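PDB 3M0G: farnesyl diphosphate synthase, which probably condenses farnesyl diphosphate with isopentenyl diphosphate to give geranylgeranyl diphosphate, with magnesium as cofactor, on the isoprenoid route to carotenoids. Local coordinates for residues Phe47-His56 with Tyr270-Cys280; Asn132-Ala143 with Leu182-Leu193. All coordinates share one frame; numbering follows the deposited sequence.

Contact 1: Phe47-His56 with Tyr270-Cys280. Unlike the reference sequence in segment 270-280: Ser275 (reference Ala).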
loop_
_atom_site.group_PDB
_atom_site.type_symbol
_atom_site.label_atom_id
_atom_site.label_comp_id
_atom_site.label_asym_id
_atom_site.label_seq_id
_atom_site.Cartn_x
_atom_site.Cartn_y
_atom_site.Cartn_z
ATOM N N PHE B 47 -6.885 -8.190 17.392
ATOM C CA PHE B 47 -7.847 -8.691 18.353
ATOM C C PHE B 47 -9.269 -8.305 17.934
ATOM O O PHE B 47 -10.150 -9.140 17.898
ATOM C CB PHE B 47 -7.496 -8.190 19.760
ATOM C CG PHE B 47 -8.435 -8.647 20.825
ATOM C CD1 PHE B 47 -8.244 -9.870 21.465
ATOM C CD2 PHE B 47 -9.498 -7.842 21.214
ATOM C CE1 PHE B 47 -9.112 -10.293 22.471
ATOM C CE2 PHE B 47 -10.372 -8.254 22.225
ATOM C CZ PHE B 47 -10.178 -9.477 22.850
ATOM N N LEU B 48 -9.470 -7.049 17.564
ATOM C CA LEU B 48 -10.765 -6.546 17.093
ATOM C C LEU B 48 -11.303 -7.216 15.823
ATOM O O LEU B 48 -12.530 -7.382 15.670
ATOM C CB LEU B 48 -10.684 -5.033 16.855
ATOM C CG LEU B 48 -10.614 -4.100 18.070
ATOM C CD1 LEU B 48 -10.426 -2.681 17.542
ATOM C CD2 LEU B 48 -11.876 -4.172 18.875
ATOM N N ALA B 49 -10.396 -7.620 14.943
ATOM C CA ALA B 49 -10.755 -8.311 13.717
ATOM C C ALA B 49 -11.252 -9.692 14.074
ATOM O O ALA B 49 -12.339 -10.108 13.656
ATOM C CB ALA B 49 -9.540 -8.414 12.785
ATOM N N ILE B 50 -10.452 -10.398 14.868
ATOM C CA ILE B 50 -10.794 -11.770 15.275
ATOM C C ILE B 50 -12.052 -11.835 16.139
ATOM O O ILE B 50 -12.834 -12.823 16.085
ATOM C CB ILE B 50 -9.603 -12.440 16.013
ATOM C CG1 ILE B 50 -8.476 -12.741 15.011
ATOM C CG2 ILE B 50 -10.054 -13.736 16.720
ATOM C CD1 ILE B 50 -7.075 -12.956 15.624
ATOM N N GLU B 51 -12.211 -10.819 16.986
ATOM C CA GLU B 51 -13.316 -10.786 17.909
ATOM C C GLU B 51 -14.609 -10.431 17.202
ATOM O O GLU B 51 -15.661 -10.957 17.520
ATOM C CB GLU B 51 -13.031 -9.831 19.061
ATOM C CG GLU B 51 -11.861 -10.259 19.948
ATOM C CD GLU B 51 -11.922 -11.706 20.392
ATOM O OE1 GLU B 51 -12.792 -12.056 21.231
ATOM O OE2 GLU B 51 -11.084 -12.503 19.908
ATOM N N SER B 52 -14.518 -9.550 16.216
ATOM C CA SER B 52 -15.694 -9.143 15.467
ATOM C C SER B 52 -16.099 -10.227 14.482
ATOM O O SER B 52 -17.271 -10.326 14.132
ATOM C CB SER B 52 -15.454 -7.807 14.755
ATOM O OG SER B 52 -14.413 -7.905 13.799
ATOM N N ALA B 53 -15.136 -11.047 14.049
ATOM C CA ALA B 53 -15.442 -12.214 13.218
ATOM C C ALA B 53 -16.178 -13.249 14.053
ATOM O O ALA B 53 -17.204 -13.790 13.623
ATOM C CB ALA B 53 -14.172 -12.816 12.618
ATOM N N ALA B 54 -15.671 -13.477 15.262
ATOM C CA ALA B 54 -16.291 -14.414 16.203
ATOM C C ALA B 54 -17.775 -14.134 16.455
ATOM O O ALA B 54 -18.576 -15.063 16.536
ATOM C CB ALA B 54 -15.524 -14.399 17.517
ATOM N N ILE B 55 -18.134 -12.867 16.625
ATOM C CA ILE B 55 -19.527 -12.455 16.851
ATOM C C ILE B 55 -20.434 -12.884 15.701
ATOM O O ILE B 55 -21.632 -13.129 15.889
ATOM C CB ILE B 55 -19.664 -10.916 17.013
ATOM C CG1 ILE B 55 -18.938 -10.423 18.263
ATOM C CG2 ILE B 55 -21.131 -10.510 17.097
ATOM C CD1 ILE B 55 -18.765 -8.927 18.276
ATOM N N HIS B 56 -19.845 -12.990 14.516
ATOM C CA HIS B 56 -20.560 -13.436 13.324
ATOM C C HIS B 56 -20.328 -14.919 13.050
ATOM O O HIS B 56 -20.553 -15.409 11.930
ATOM C CB HIS B 56 -20.161 -12.551 12.139
ATOM C CG HIS B 56 -20.654 -11.146 12.261
ATOM N ND1 HIS B 56 -19.959 -10.169 12.940
ATOM C CD2 HIS B 56 -21.794 -10.561 11.826
ATOM C CE1 HIS B 56 -20.642 -9.039 12.904
ATOM N NE2 HIS B 56 -21.762 -9.252 12.240
ATOM N N TYR B 270 -26.159 -7.212 19.214
ATOM C CA TYR B 270 -25.522 -8.515 19.402
ATOM C C TYR B 270 -25.802 -9.203 20.749
ATOM O O TYR B 270 -25.390 -10.345 20.957
ATOM C CB TYR B 270 -24.010 -8.407 19.186
ATOM C CG TYR B 270 -23.588 -7.841 17.842
ATOM C CD1 TYR B 270 -23.760 -8.576 16.664
ATOM C CD2 TYR B 270 -23.006 -6.583 17.752
ATOM C CE1 TYR B 270 -23.359 -8.061 15.435
ATOM C CE2 TYR B 270 -22.603 -6.055 16.526
ATOM C CZ TYR B 270 -22.788 -6.804 15.373
ATOM O OH TYR B 270 -22.384 -6.293 14.161
ATOM N N GLY B 271 -26.489 -8.512 21.658
ATOM C CA GLY B 271 -26.856 -9.095 22.950
ATOM C C GLY B 271 -25.673 -9.455 23.831
ATOM O O GLY B 271 -24.779 -8.636 24.046
ATOM N N GLU B 272 -25.676 -10.680 24.363
ATOM C CA GLU B 272 -24.599 -11.125 25.262
ATOM C C GLU B 272 -23.291 -11.488 24.540
ATOM O O GLU B 272 -22.227 -11.559 25.165
ATOM C CB GLU B 272 -25.058 -12.280 26.163
ATOM C CG GLU B 272 -26.097 -11.889 27.209
ATOM C CD GLU B 272 -25.588 -10.880 28.242
ATOM O OE1 GLU B 272 -24.357 -10.771 28.456
ATOM O OE2 GLU B 272 -26.440 -10.198 28.853
ATOM N N ALA B 273 -23.372 -11.714 23.230
ATOM C CA ALA B 273 -22.182 -12.015 22.429
ATOM C C ALA B 273 -21.210 -10.824 22.301
ATOM O O ALA B 273 -20.036 -11.006 21.962
ATOM C CB ALA B 273 -22.580 -12.545 21.067
ATOM N N ALA B 274 -21.692 -9.615 22.580
ATOM C CA ALA B 274 -20.851 -8.408 22.516
ATOM C C ALA B 274 -19.950 -8.187 23.751
ATOM O O ALA B 274 -19.143 -7.251 23.779
ATOM C CB ALA B 274 -21.711 -7.182 22.262
ATOM N N SER B 275 -20.072 -9.053 24.755
ATOM C CA SER B 275 -19.406 -8.833 26.053
ATOM C C SER B 275 -17.876 -8.777 25.977
ATOM O O SER B 275 -17.254 -7.981 26.666
ATOM C CB SER B 275 -19.873 -9.886 27.072
ATOM O OG SER B 275 -19.575 -11.185 26.610
ATOM N N THR B 276 -17.264 -9.584 25.116
ATOM C CA THR B 276 -15.814 -9.522 24.950
ATOM C C THR B 276 -15.391 -8.182 24.300
ATOM O O THR B 276 -14.428 -7.569 24.734
ATOM C CB THR B 276 -15.270 -10.744 24.181
ATOM O OG1 THR B 276 -15.621 -11.925 24.894
ATOM C CG2 THR B 276 -13.751 -10.685 24.054
ATOM N N LEU B 277 -16.137 -7.715 23.300
ATOM C CA LEU B 277 -15.873 -6.381 22.731
ATOM C C LEU B 277 -16.181 -5.214 23.675
ATOM O O LEU B 277 -15.503 -4.183 23.626
ATOM C CB LEU B 277 -16.605 -6.182 21.405
ATOM C CG LEU B 277 -16.093 -6.925 20.168
ATOM C CD1 LEU B 277 -16.855 -6.504 18.932
ATOM C CD2 LEU B 277 -14.625 -6.682 19.972
ATOM N N ARG B 278 -17.224 -5.349 24.490
ATOM C CA ARG B 278 -17.521 -4.363 25.526
ATOM C C ARG B 278 -16.369 -4.277 26.535
ATOM O O ARG B 278 -15.970 -3.191 26.914
ATOM C CB ARG B 278 -18.872 -4.650 26.212
ATOM C CG ARG B 278 -20.076 -4.361 25.299
ATOM C CD ARG B 278 -21.435 -4.739 25.915
ATOM N NE ARG B 278 -22.498 -3.930 25.312
ATOM C CZ ARG B 278 -23.794 -4.225 25.322
ATOM N NH1 ARG B 278 -24.233 -5.335 25.903
ATOM N NH2 ARG B 278 -24.656 -3.404 24.733
ATOM N N ALA B 279 -15.811 -5.419 26.920
ATOM C CA ALA B 279 -14.670 -5.444 27.858
ATOM C C ALA B 279 -13.413 -4.806 27.253
ATOM O O ALA B 279 -12.673 -4.091 27.943
ATOM C CB ALA B 279 -14.399 -6.880 28.352
ATOM N N CYS B 280 -13.200 -5.028 25.954
ATOM C CA CYS B 280 -12.060 -4.437 25.271
ATOM C C CYS B 280 -12.123 -2.907 25.289
ATOM O O CYS B 280 -11.104 -2.251 25.488
ATOM C CB CYS B 280 -11.959 -4.937 23.832
ATOM S SG CYS B 280 -10.522 -4.284 22.958
HETATM O O HOH W 1 -23.803 -7.321 11.917
#
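Ile55 meets Tyr270 at about a right angle, its CG2 branch set obliquely against the CD1 side of the ring, 3.3 Å from Tyr270 CD1. That methyl stands anti to the Ile55 backbone N, which leaves CG1 (chi1 -65°) to carry CD1 the other way, towards Leu277. The outer half of the tyrosine belongs to His56: the two rings are steeply inclined, planes at 78°, and Tyr270 OH lies at the imidazole edge, 3.5 Å from His56 CE1. One water joins His56 NE2 and Tyr270 OH, 2.8 Å from each. On its other nitrogen the imidazole is fixed by a nearly straight bond in the ring plane, His56 ND1 to Ser52 O at 2.9 Å. A leucine in place of Tyr270 would probably leave this water without its phenol partner and the imidazole edge without its cover. One turn before Ile55, Glu51 CB bears on Leu277 CD2 at 3.6 Å, and the same methyl also reaches Leu48 CD2. At the start of 47-56, Cys280 SG approaches the Phe47 ring obliquely, 5.1 Å from its centroid, while Thr276 CG2 touches Phe47 CZ. The Glu51 carboxylate turns to Arg6 in a salt bridge. The short helical segments run antiparallel at 154°; helix 3-23 packs on Phe47, helix 168-194 on Leu48 and His56, and Leu201 of helix 199-219 touches His56, Tyr270 and Leu277.

Contact 2: Asn132-Ala143 with Leu182-Leu193. Unlike the reference sequence in segment 182-193: Leu193 (reference Ile).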
loop_
_atom_site.group_PDB
_atom_site.type_symbol
_atom_site.label_atom_id
_atom_site.label_comp_id
_atom_site.label_asym_id
_atom_site.label_seq_id
_atom_site.Cartn_x
_atom_site.Cartn_y
_atom_site.Cartn_z
ATOM N N ASN B 132 -16.557 -10.811 -0.525
ATOM C CA ASN B 132 -16.181 -10.325 0.816
ATOM C C ASN B 132 -14.716 -9.858 0.816
ATOM O O ASN B 132 -14.374 -8.862 1.464
ATOM C CB ASN B 132 -16.443 -11.412 1.882
ATOM C CG ASN B 132 -17.932 -11.699 2.083
ATOM O OD1 ASN B 132 -18.787 -10.967 1.586
ATOM N ND2 ASN B 132 -18.245 -12.776 2.816
ATOM N N ARG B 133 -13.851 -10.566 0.085
ATOM C CA ARG B 133 -12.434 -10.201 0.047
ATOM C C ARG B 133 -12.197 -8.845 -0.600
ATOM O O ARG B 133 -11.397 -8.060 -0.102
ATOM C CB ARG B 133 -11.577 -11.301 -0.596
ATOM C CG ARG B 133 -11.336 -12.516 0.318
ATOM C CD ARG B 133 -10.427 -13.538 -0.342
ATOM N NE ARG B 133 -11.181 -14.444 -1.207
ATOM C CZ ARG B 133 -10.711 -15.032 -2.305
ATOM N NH1 ARG B 133 -9.477 -14.809 -2.726
ATOM N NH2 ARG B 133 -11.498 -15.842 -2.997
ATOM N N VAL B 134 -12.914 -8.553 -1.682
ATOM C CA VAL B 134 -12.770 -7.243 -2.305
ATOM C C VAL B 134 -13.350 -6.147 -1.402
ATOM O O VAL B 134 -12.832 -5.064 -1.377
ATOM C CB VAL B 134 -13.356 -7.193 -3.741
ATOM C CG1 VAL B 134 -14.896 -7.098 -3.735
ATOM C CG2 VAL B 134 -12.762 -6.020 -4.513
ATOM N N ALA B 135 -14.428 -6.439 -0.678
ATOM C CA ALA B 135 -14.984 -5.470 0.276
ATOM C C ALA B 135 -13.969 -5.247 1.395
ATOM O O ALA B 135 -13.894 -4.156 1.957
ATOM C CB ALA B 135 -16.315 -5.965 0.832
ATOM N N LEU B 136 -13.209 -6.296 1.731
ATOM C CA LEU B 136 -12.135 -6.193 2.723
ATOM C C LEU B 136 -11.006 -5.243 2.258
ATOM O O LEU B 136 -10.596 -4.356 3.014
ATOM C CB LEU B 136 -11.599 -7.584 3.116
ATOM C CG LEU B 136 -10.758 -7.595 4.396
ATOM C CD1 LEU B 136 -11.665 -7.404 5.603
ATOM C CD2 LEU B 136 -9.952 -8.888 4.501
ATOM N N VAL B 137 -10.542 -5.411 1.012
ATOM C CA VAL B 137 -9.526 -4.543 0.383
ATOM C C VAL B 137 -9.995 -3.090 0.305
ATOM O O VAL B 137 -9.232 -2.178 0.644
ATOM C CB VAL B 137 -9.109 -5.051 -1.058
ATOM C CG1 VAL B 137 -8.189 -4.054 -1.793
ATOM C CG2 VAL B 137 -8.460 -6.428 -0.976
ATOM N N ALA B 138 -11.234 -2.875 -0.158
ATOM C CA ALA B 138 -11.786 -1.520 -0.266
ATOM C C ALA B 138 -11.810 -0.846 1.108
ATOM O O ALA B 138 -11.453 0.311 1.237
ATOM C CB ALA B 138 -13.194 -1.528 -0.898
ATOM N N ALA B 139 -12.207 -1.599 2.127
ATOM C CA ALA B 139 -12.326 -1.075 3.478
ATOM C C ALA B 139 -10.971 -0.733 4.071
ATOM O O ALA B 139 -10.850 0.276 4.744
ATOM C CB ALA B 139 -13.092 -2.064 4.380
ATOM N N LEU B 140 -9.959 -1.561 3.793
ATOM C CA LEU B 140 -8.581 -1.345 4.258
ATOM C C LEU B 140 -7.996 -0.130 3.588
ATOM O O LEU B 140 -7.343 0.698 4.236
ATOM C CB LEU B 140 -7.698 -2.573 3.951
ATOM C CG LEU B 140 -6.240 -2.570 4.450
ATOM C CD1 LEU B 140 -6.129 -2.259 5.959
ATOM C CD2 LEU B 140 -5.452 -3.825 4.081
ATOM N N ALA B 141 -8.250 -0.014 2.292
ATOM C CA ALA B 141 -7.763 1.132 1.523
ATOM C C ALA B 141 -8.381 2.448 1.963
ATOM O O ALA B 141 -7.687 3.465 2.064
ATOM C CB ALA B 141 -7.973 0.906 0.034
ATOM N N GLN B 142 -9.690 2.463 2.173
ATOM C CA GLN B 142 -10.351 3.666 2.690
ATOM C C GLN B 142 -9.727 4.133 4.013
ATOM O O GLN B 142 -9.454 5.321 4.207
ATOM C CB GLN B 142 -11.857 3.423 2.846
ATOM C CG GLN B 142 -12.617 3.560 1.528
ATOM C CD GLN B 142 -13.963 2.853 1.536
ATOM O OE1 GLN B 142 -14.731 2.947 2.497
ATOM N NE2 GLN B 142 -14.255 2.133 0.450
ATOM N N ALA B 143 -9.505 3.184 4.911
ATOM C CA ALA B 143 -9.039 3.486 6.256
ATOM C C ALA B 143 -7.573 3.956 6.299
ATOM O O ALA B 143 -7.194 4.750 7.170
ATOM C CB ALA B 143 -9.285 2.276 7.183
ATOM N N LEU B 182 -8.196 3.058 11.260
ATOM C CA LEU B 182 -7.636 1.675 11.237
ATOM C C LEU B 182 -8.308 0.776 12.229
ATOM O O LEU B 182 -8.503 -0.425 11.953
ATOM C CB LEU B 182 -6.123 1.648 11.524
ATOM C CG LEU B 182 -5.330 0.444 10.969
ATOM C CD1 LEU B 182 -5.569 0.227 9.465
ATOM C CD2 LEU B 182 -3.835 0.467 11.265
ATOM N N ILE B 183 -8.635 1.333 13.396
ATOM C CA ILE B 183 -9.409 0.573 14.402
ATOM C C ILE B 183 -10.802 0.208 13.886
ATOM O O ILE B 183 -11.340 -0.877 14.228
ATOM C CB ILE B 183 -9.483 1.340 15.751
ATOM C CG1 ILE B 183 -8.183 1.137 16.544
ATOM C CG2 ILE B 183 -10.734 0.938 16.584
ATOM C CD1 ILE B 183 -7.684 2.418 17.284
ATOM N N SER B 184 -11.411 1.134 13.147
ATOM C CA SER B 184 -12.724 0.907 12.546
ATOM C C SER B 184 -12.658 -0.173 11.465
ATOM O O SER B 184 -13.559 -1.030 11.362
ATOM C CB SER B 184 -13.306 2.196 11.961
ATOM O OG SER B 184 -14.605 1.932 11.417
ATOM N N PHE B 185 -11.588 -0.147 10.664
ATOM C CA PHE B 185 -11.385 -1.271 9.765
ATOM C C PHE B 185 -11.386 -2.582 10.537
ATOM O O PHE B 185 -12.133 -3.478 10.173
ATOM C CB PHE B 185 -10.111 -1.195 8.941
ATOM C CG PHE B 185 -9.818 -2.476 8.201
ATOM C CD1 PHE B 185 -10.494 -2.773 7.005
ATOM C CD2 PHE B 185 -8.910 -3.405 8.706
ATOM C CE1 PHE B 185 -10.245 -3.972 6.300
ATOM C CE2 PHE B 185 -8.646 -4.590 8.002
ATOM C CZ PHE B 185 -9.322 -4.870 6.792
ATOM N N ALA B 186 -10.542 -2.711 11.577
ATOM C CA ALA B 186 -10.447 -3.983 12.345
ATOM C C ALA B 186 -11.785 -4.444 12.899
ATOM O O ALA B 186 -12.107 -5.650 12.881
ATOM C CB ALA B 186 -9.425 -3.874 13.503
ATOM N N ALA B 187 -12.554 -3.487 13.414
ATOM C CA ALA B 187 -13.823 -3.776 14.057
ATOM C C ALA B 187 -14.877 -4.223 13.059
ATOM O O ALA B 187 -15.712 -5.042 13.372
ATOM C CB ALA B 187 -14.304 -2.566 14.839
ATOM N N GLN B 188 -14.809 -3.693 11.847
ATOM C CA GLN B 188 -15.773 -4.028 10.819
ATOM C C GLN B 188 -15.407 -5.299 10.075
ATOM O O GLN B 188 -16.236 -5.843 9.360
ATOM C CB GLN B 188 -15.877 -2.904 9.817
ATOM C CG GLN B 188 -16.549 -1.661 10.329
ATOM C CD GLN B 188 -16.590 -0.612 9.270
ATOM O OE1 GLN B 188 -17.318 -0.753 8.295
ATOM N NE2 GLN B 188 -15.796 0.459 9.437
ATOM N N ALA B 189 -14.160 -5.742 10.225
ATOM C CA ALA B 189 -13.631 -6.869 9.455
ATOM C C ALA B 189 -14.455 -8.143 9.654
ATOM O O ALA B 189 -14.665 -8.899 8.712
ATOM C CB ALA B 189 -12.147 -7.109 9.810
ATOM N N GLY B 190 -14.938 -8.366 10.872
ATOM C CA GLY B 190 -15.806 -9.534 11.151
ATOM C C GLY B 190 -17.146 -9.451 10.422
ATOM O O GLY B 190 -17.634 -10.453 9.890
ATOM N N ALA B 191 -17.729 -8.255 10.380
ATOM C CA ALA B 191 -18.967 -8.037 9.629
ATOM C C ALA B 191 -18.756 -8.168 8.105
ATOM O O ALA B 191 -19.597 -8.755 7.424
ATOM C CB ALA B 191 -19.591 -6.710 9.993
ATOM N N ILE B 192 -17.643 -7.633 7.580
ATOM C CA ILE B 192 -17.287 -7.792 6.147
ATOM C C ILE B 192 -17.214 -9.260 5.737
ATOM O O ILE B 192 -17.813 -9.651 4.729
ATOM C CB ILE B 192 -15.969 -7.042 5.766
ATOM C CG1 ILE B 192 -16.164 -5.540 5.967
ATOM C CG2 ILE B 192 -15.524 -7.356 4.300
ATOM C CD1 ILE B 192 -14.874 -4.708 6.064
ATOM N N LEU B 193 -16.514 -10.074 6.530
ATOM C CA LEU B 193 -16.319 -11.479 6.212
ATOM C C LEU B 193 -17.606 -12.301 6.355
ATOM O O LEU B 193 -17.693 -13.399 5.817
ATOM C CB LEU B 193 -15.188 -12.103 7.059
ATOM C CG LEU B 193 -13.767 -11.516 7.040
ATOM C CD1 LEU B 193 -12.842 -12.309 7.968
ATOM C CD2 LEU B 193 -13.162 -11.410 5.635
#
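Leu182 opens the contact, its CD1 branch 4.3 Å from Leu140 CD1, with Val70 and His74 of helix 60-81 also touching it. One turn on, Phe185 is the large knob, set among Leu136, Ala139, Leu140 and Ala143. With CG anti to the backbone N (chi1 170°), its ring extends alongside helix 130-144 and takes Leu140 on one face: CD1 sits over the ring centre in a CH-pi contact, 4.0 Å from the Phe185 centroid. Ala139 CB lies in the ring plane at the edge, where Leu136 O also approaches, 3.3 Å from Phe185 CE1. Leu136 crosses the phenyl at about a right angle and brings CD1 to 3.7 Å from Phe185 CZ. This is knobs-into-holes packing between antiparallel helices, the segment axes at 162° and 9.0 Å apart at their closest, within the predominantly alpha-helical fold of the polyprenyl synthases; the small Ala135, Ala139 and Ala143, whose CB atoms meet the partner helix, are consistent with this spacing. Gln188 turns to its own helix, NE2 bonding Ser184 OG, and OE1 is taken by Arg198. Ala189 offers a small CB to Leu136 CD1, forming one wall of the hole that receives this leucine, together with Phe185, Ile192 and Leu193. Ile192 is the next knob: CG2 lies 3.8 Å from Ala135 CB, whereas CG1, anti to the carbonyl carbon (chi1 -63°), carries CD1 to 3.6 Å from Ala139 CB. At Leu193, which differs from the reference isoleucine, CD2 meets Leu136 CD2, and Ile58 packs against the same side chain; at this end Asn132 ND2 lies 3.1 Å from Leu193 O.

Helix 168-194 is common ground: its 182-193 segment faces 132-143 in contact 2 and touches helix 44-55 of contact 1 on another side. The centres of the two contacts are about 16 Å apart, yet they meet directly. Ser52 OG lies 3.0 Å from Gly190 N, a probable hydrogen bond, and Leu48 CD1 packs 3.8 Å from Ile183 CG2. Contact 1 brings together segments 214 residues apart, and both segments of contact 2 fall within that interval. The second subunit packs against Arg133, Val134, Val137 and Ala138 of segment 132-143, residues that do not meet 182-193, whereas contact 1 is touched by no other chain.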